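Local structure of member of s1p family of ribosomal proteins (Pyrococcus furiosus, 5YH1) at residues K38-R49 against T204-P212. The protein binds manganese through its DHH domain, the part described here, and is probably an exonuclease acting on nucleic acids. Numbering follows the deposited sequence.
Sequences KPKIMKAAFMIR and TEVARYINP
Ile-41 lays its CG2 methyl over one face of the Tyr-209 ring, offset toward the rim: CG2 is 4.2 Å from the ring centroid and 26° off the ring normal, a CH-pi contact. At the ring's edge, in its plane, lies Glu-205 O. The Arg-49 guanidinium is met at its edge: NH1 donates to Ile-210 O at 2.8 Å, the acceptor near the guanidinium plane and the N-H...O angle 151°. NE and NH2 bind the carbonyls of Ala-20 and Arg-19, so three bonds fix the group's rotation. A leucine in its place would probably leave the carbonyls of Ile-210, Ala-20 and Arg-19 without this donor and remove the hydrogen bond from helix 32-53 to the last turn of helix 199-210. In Ile-41, CG1 sits beside the backbone N, which leaves CG2 anti to that N and facing the ring. Met-42, a selenomethionine, approaches obliquely, its CG 3.6 Å from Tyr-209 CE2 and its SE in a Met-aromatic contact. With Lys-38 and Ala-45 these residues form the hole that takes Tyr-209 as a knob, and Ala-45 CB lies only 3.5 Å from Tyr-209 CB. Ile-48 CG2 packs 3.7 Å from Ile-210 CD1. The axes of 38-49 and 204-210 approach to 8.5 Å at 54°. Helix 66-86 adjoins this end through Ile-79 and Leu-75, while strands 132-136 and 183-185 of the parallel sheet meet Ile-48 and Ile-41, placing the helix pair against the DHH-domain core.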
loop_
_atom_site.group_PDB
_atom_site.type_symbol
_atom_site.label_atom_id
_atom_site.label_comp_id
_atom_site.label_asym_id
_atom_site.label_seq_id
_atom_site.Cartn_x
_atom_site.Cartn_y
_atom_site.Cartn_z
ATOM N N LYS A 38 16.147 -36.486 -9.245
ATOM C CA LYS A 38 16.056 -37.102 -7.912
ATOM C C LYS A 38 17.139 -36.670 -6.909
ATOM O O LYS A 38 16.821 -36.373 -5.761
ATOM C CB LYS A 38 16.067 -38.616 -8.040
ATOM C CG LYS A 38 15.570 -39.365 -6.823
ATOM C CD LYS A 38 15.269 -40.785 -7.257
ATOM C CE LYS A 38 14.852 -41.671 -6.111
ATOM N NZ LYS A 38 14.028 -42.790 -6.647
ATOM N N PRO A 39 18.415 -36.659 -7.325
ATOM C CA PRO A 39 19.437 -36.216 -6.371
ATOM C C PRO A 39 19.206 -34.784 -5.831
ATOM O O PRO A 39 19.374 -34.546 -4.638
ATOM C CB PRO A 39 20.742 -36.291 -7.189
ATOM C CG PRO A 39 20.446 -37.265 -8.291
ATOM C CD PRO A 39 19.006 -37.021 -8.627
ATOM N N LYS A 40 18.823 -33.857 -6.697
ATOM C CA LYS A 40 18.542 -32.483 -6.265
ATOM C C LYS A 40 17.236 -32.379 -5.489
ATOM O O LYS A 40 17.138 -31.620 -4.535
ATOM C CB LYS A 40 18.551 -31.541 -7.457
ATOM C CG LYS A 40 19.856 -31.630 -8.232
ATOM C CD LYS A 40 20.223 -30.332 -8.922
ATOM C CE LYS A 40 20.622 -30.551 -10.374
ATOM N NZ LYS A 40 20.961 -29.253 -11.029
ATOM N N ILE A 41 16.242 -33.166 -5.880
ATOM C CA ILE A 41 15.007 -33.263 -5.115
ATOM C C ILE A 41 15.277 -33.732 -3.681
ATOM O O ILE A 41 14.733 -33.166 -2.722
ATOM C CB ILE A 41 13.989 -34.191 -5.813
ATOM C CG1 ILE A 41 13.356 -33.439 -6.992
ATOM C CG2 ILE A 41 12.917 -34.650 -4.841
ATOM C CD1 ILE A 41 12.472 -34.287 -7.887
HETATM N N MSE A 42 16.121 -34.749 -3.547
HETATM C CA MSE A 42 16.464 -35.305 -2.234
HETATM C C MSE A 42 17.316 -34.337 -1.439
HETATM O O MSE A 42 17.168 -34.241 -0.231
HETATM C CB MSE A 42 17.156 -36.666 -2.364
HETATM C CG MSE A 42 16.120 -37.719 -2.764
HETATM SE SE MSE A 42 16.873 -39.551 -2.861
HETATM C CE MSE A 42 16.732 -40.029 -0.955
ATOM N N LYS A 43 18.201 -33.614 -2.103
ATOM C CA LYS A 43 18.978 -32.563 -1.445
ATOM C C LYS A 43 18.078 -31.430 -0.927
ATOM O O LYS A 43 18.243 -30.976 0.203
ATOM C CB LYS A 43 20.020 -31.997 -2.402
ATOM C CG LYS A 43 20.958 -30.977 -1.760
ATOM C CD LYS A 43 22.037 -30.567 -2.745
ATOM C CE LYS A 43 22.993 -29.536 -2.167
ATOM N NZ LYS A 43 23.875 -29.032 -3.252
ATOM N N ALA A 44 17.126 -30.988 -1.749
ATOM C CA ALA A 44 16.172 -29.954 -1.331
ATOM C C ALA A 44 15.431 -30.383 -0.072
ATOM O O ALA A 44 15.313 -29.616 0.888
ATOM C CB ALA A 44 15.181 -29.650 -2.452
ATOM N N ALA A 45 14.949 -31.619 -0.076
ATOM C CA ALA A 45 14.205 -32.153 1.057
ATOM C C ALA A 45 15.095 -32.307 2.285
ATOM O O ALA A 45 14.658 -32.057 3.400
ATOM C CB ALA A 45 13.556 -33.481 0.696
ATOM N N PHE A 46 16.339 -32.720 2.074
ATOM C CA PHE A 46 17.321 -32.786 3.152
ATOM C C PHE A 46 17.504 -31.414 3.818
ATOM O O PHE A 46 17.440 -31.300 5.042
ATOM C CB PHE A 46 18.677 -33.302 2.635
ATOM C CG PHE A 46 19.805 -33.132 3.619
ATOM C CD1 PHE A 46 20.017 -34.065 4.624
ATOM C CD2 PHE A 46 20.644 -32.026 3.558
ATOM C CE1 PHE A 46 21.049 -33.897 5.543
ATOM C CE2 PHE A 46 21.672 -31.856 4.473
ATOM C CZ PHE A 46 21.873 -32.793 5.469
HETATM N N MSE A 47 17.727 -30.382 3.012
HETATM C CA MSE A 47 17.955 -29.035 3.554
HETATM C C MSE A 47 16.753 -28.524 4.306
HETATM O O MSE A 47 16.889 -27.931 5.373
HETATM C CB MSE A 47 18.350 -28.081 2.436
HETATM C CG MSE A 47 19.811 -28.313 2.070
HETATM SE SE MSE A 47 20.302 -27.214 0.519
HETATM C CE MSE A 47 20.428 -25.508 1.512
ATOM N N ILE A 48 15.559 -28.769 3.779
ATOM C CA ILE A 48 14.343 -28.291 4.428
ATOM C C ILE A 48 14.128 -29.025 5.752
ATOM O O ILE A 48 13.895 -28.386 6.790
ATOM C CB ILE A 48 13.127 -28.367 3.475
ATOM C CG1 ILE A 48 13.277 -27.297 2.389
ATOM C CG2 ILE A 48 11.817 -28.160 4.216
ATOM C CD1 ILE A 48 12.383 -27.483 1.185
ATOM N N ARG A 49 14.249 -30.351 5.728
ATOM C CA ARG A 49 14.086 -31.165 6.941
ATOM C C ARG A 49 15.111 -30.786 8.016
ATOM O O ARG A 49 14.794 -30.755 9.198
ATOM C CB ARG A 49 14.205 -32.663 6.613
ATOM C CG ARG A 49 13.017 -33.257 5.866
ATOM C CD ARG A 49 13.359 -34.630 5.296
ATOM N NE ARG A 49 13.805 -35.560 6.342
ATOM C CZ ARG A 49 12.995 -36.181 7.198
ATOM N NH1 ARG A 49 11.687 -36.012 7.154
ATOM N NH2 ARG A 49 13.501 -36.986 8.111
ATOM N N THR A 204 5.222 -30.797 -5.032
ATOM C CA THR A 204 4.502 -31.908 -4.408
ATOM C C THR A 204 5.441 -33.098 -4.207
ATOM O O THR A 204 5.443 -33.704 -3.138
ATOM C CB THR A 204 3.261 -32.319 -5.225
ATOM O OG1 THR A 204 2.319 -31.240 -5.241
ATOM C CG2 THR A 204 2.598 -33.543 -4.627
ATOM N N GLU A 205 6.278 -33.404 -5.199
ATOM C CA GLU A 205 7.237 -34.513 -5.043
ATOM C C GLU A 205 8.260 -34.178 -3.950
ATOM O O GLU A 205 8.505 -35.000 -3.059
ATOM C CB GLU A 205 7.932 -34.865 -6.356
ATOM C CG GLU A 205 6.993 -35.282 -7.490
ATOM C CD GLU A 205 6.295 -36.635 -7.296
ATOM O OE1 GLU A 205 6.534 -37.338 -6.292
ATOM O OE2 GLU A 205 5.487 -37.012 -8.169
ATOM N N VAL A 206 8.810 -32.962 -3.961
ATOM C CA VAL A 206 9.712 -32.558 -2.874
ATOM C C VAL A 206 9.015 -32.716 -1.532
ATOM O O VAL A 206 9.603 -33.253 -0.577
ATOM C CB VAL A 206 10.253 -31.122 -3.018
ATOM C CG1 VAL A 206 11.035 -30.722 -1.771
ATOM C CG2 VAL A 206 11.150 -31.002 -4.239
ATOM N N ALA A 207 7.761 -32.273 -1.456
ATOM C CA ALA A 207 7.002 -32.370 -0.208
ATOM C C ALA A 207 6.888 -33.810 0.301
ATOM O O ALA A 207 6.933 -34.051 1.504
ATOM C CB ALA A 207 5.616 -31.764 -0.370
ATOM N N ARG A 208 6.727 -34.758 -0.616
ATOM C CA ARG A 208 6.652 -36.176 -0.252
ATOM C C ARG A 208 7.970 -36.665 0.364
ATOM O O ARG A 208 7.955 -37.455 1.308
ATOM C CB ARG A 208 6.270 -37.035 -1.468
ATOM C CG ARG A 208 4.840 -36.822 -1.952
ATOM C CD ARG A 208 4.529 -37.591 -3.233
ATOM N NE ARG A 208 4.843 -39.012 -3.071
ATOM C CZ ARG A 208 5.953 -39.614 -3.503
ATOM N NH1 ARG A 208 6.881 -38.966 -4.196
ATOM N NH2 ARG A 208 6.129 -40.896 -3.246
ATOM N N TYR A 209 9.101 -36.191 -0.156
ATOM C CA TYR A 209 10.396 -36.501 0.449
ATOM C C TYR A 209 10.590 -35.815 1.803
ATOM O O TYR A 209 11.200 -36.383 2.707
ATOM C CB TYR A 209 11.543 -36.149 -0.493
ATOM C CG TYR A 209 11.702 -37.135 -1.627
ATOM C CD1 TYR A 209 10.875 -37.077 -2.738
ATOM C CD2 TYR A 209 12.673 -38.132 -1.590
ATOM C CE1 TYR A 209 11.012 -37.962 -3.789
ATOM C CE2 TYR A 209 12.815 -39.026 -2.639
ATOM C CZ TYR A 209 11.971 -38.940 -3.734
ATOM O OH TYR A 209 12.085 -39.819 -4.788
ATOM N N ILE A 210 10.065 -34.599 1.953
ATOM C CA ILE A 210 10.143 -33.906 3.233
ATOM C C ILE A 210 9.353 -34.668 4.282
ATOM O O ILE A 210 9.843 -34.876 5.388
ATOM C CB ILE A 210 9.625 -32.449 3.140
ATOM C CG1 ILE A 210 10.599 -31.602 2.325
ATOM C CG2 ILE A 210 9.455 -31.844 4.528
ATOM C CD1 ILE A 210 10.002 -30.319 1.796
ATOM N N ASN A 211 8.130 -35.069 3.936
ATOM C CA ASN A 211 7.234 -35.708 4.892
ATOM C C ASN A 211 6.310 -36.726 4.209
ATOM O O ASN A 211 5.189 -36.395 3.823
ATOM C CB ASN A 211 6.414 -34.643 5.636
ATOM C CG ASN A 211 5.604 -35.219 6.776
ATOM O OD1 ASN A 211 5.611 -36.424 7.011
ATOM N ND2 ASN A 211 4.899 -34.362 7.490
ATOM N N PRO A 212 6.773 -37.981 4.071
ATOM C CA PRO A 212 5.962 -38.990 3.372
ATOM C C PRO A 212 4.530 -39.168 3.893
ATOM O O PRO A 212 3.670 -39.578 3.134
ATOM C CB PRO A 212 6.789 -40.275 3.537
ATOM C CG PRO A 212 8.196 -39.794 3.650
ATOM C CD PRO A 212 8.106 -38.503 4.429
#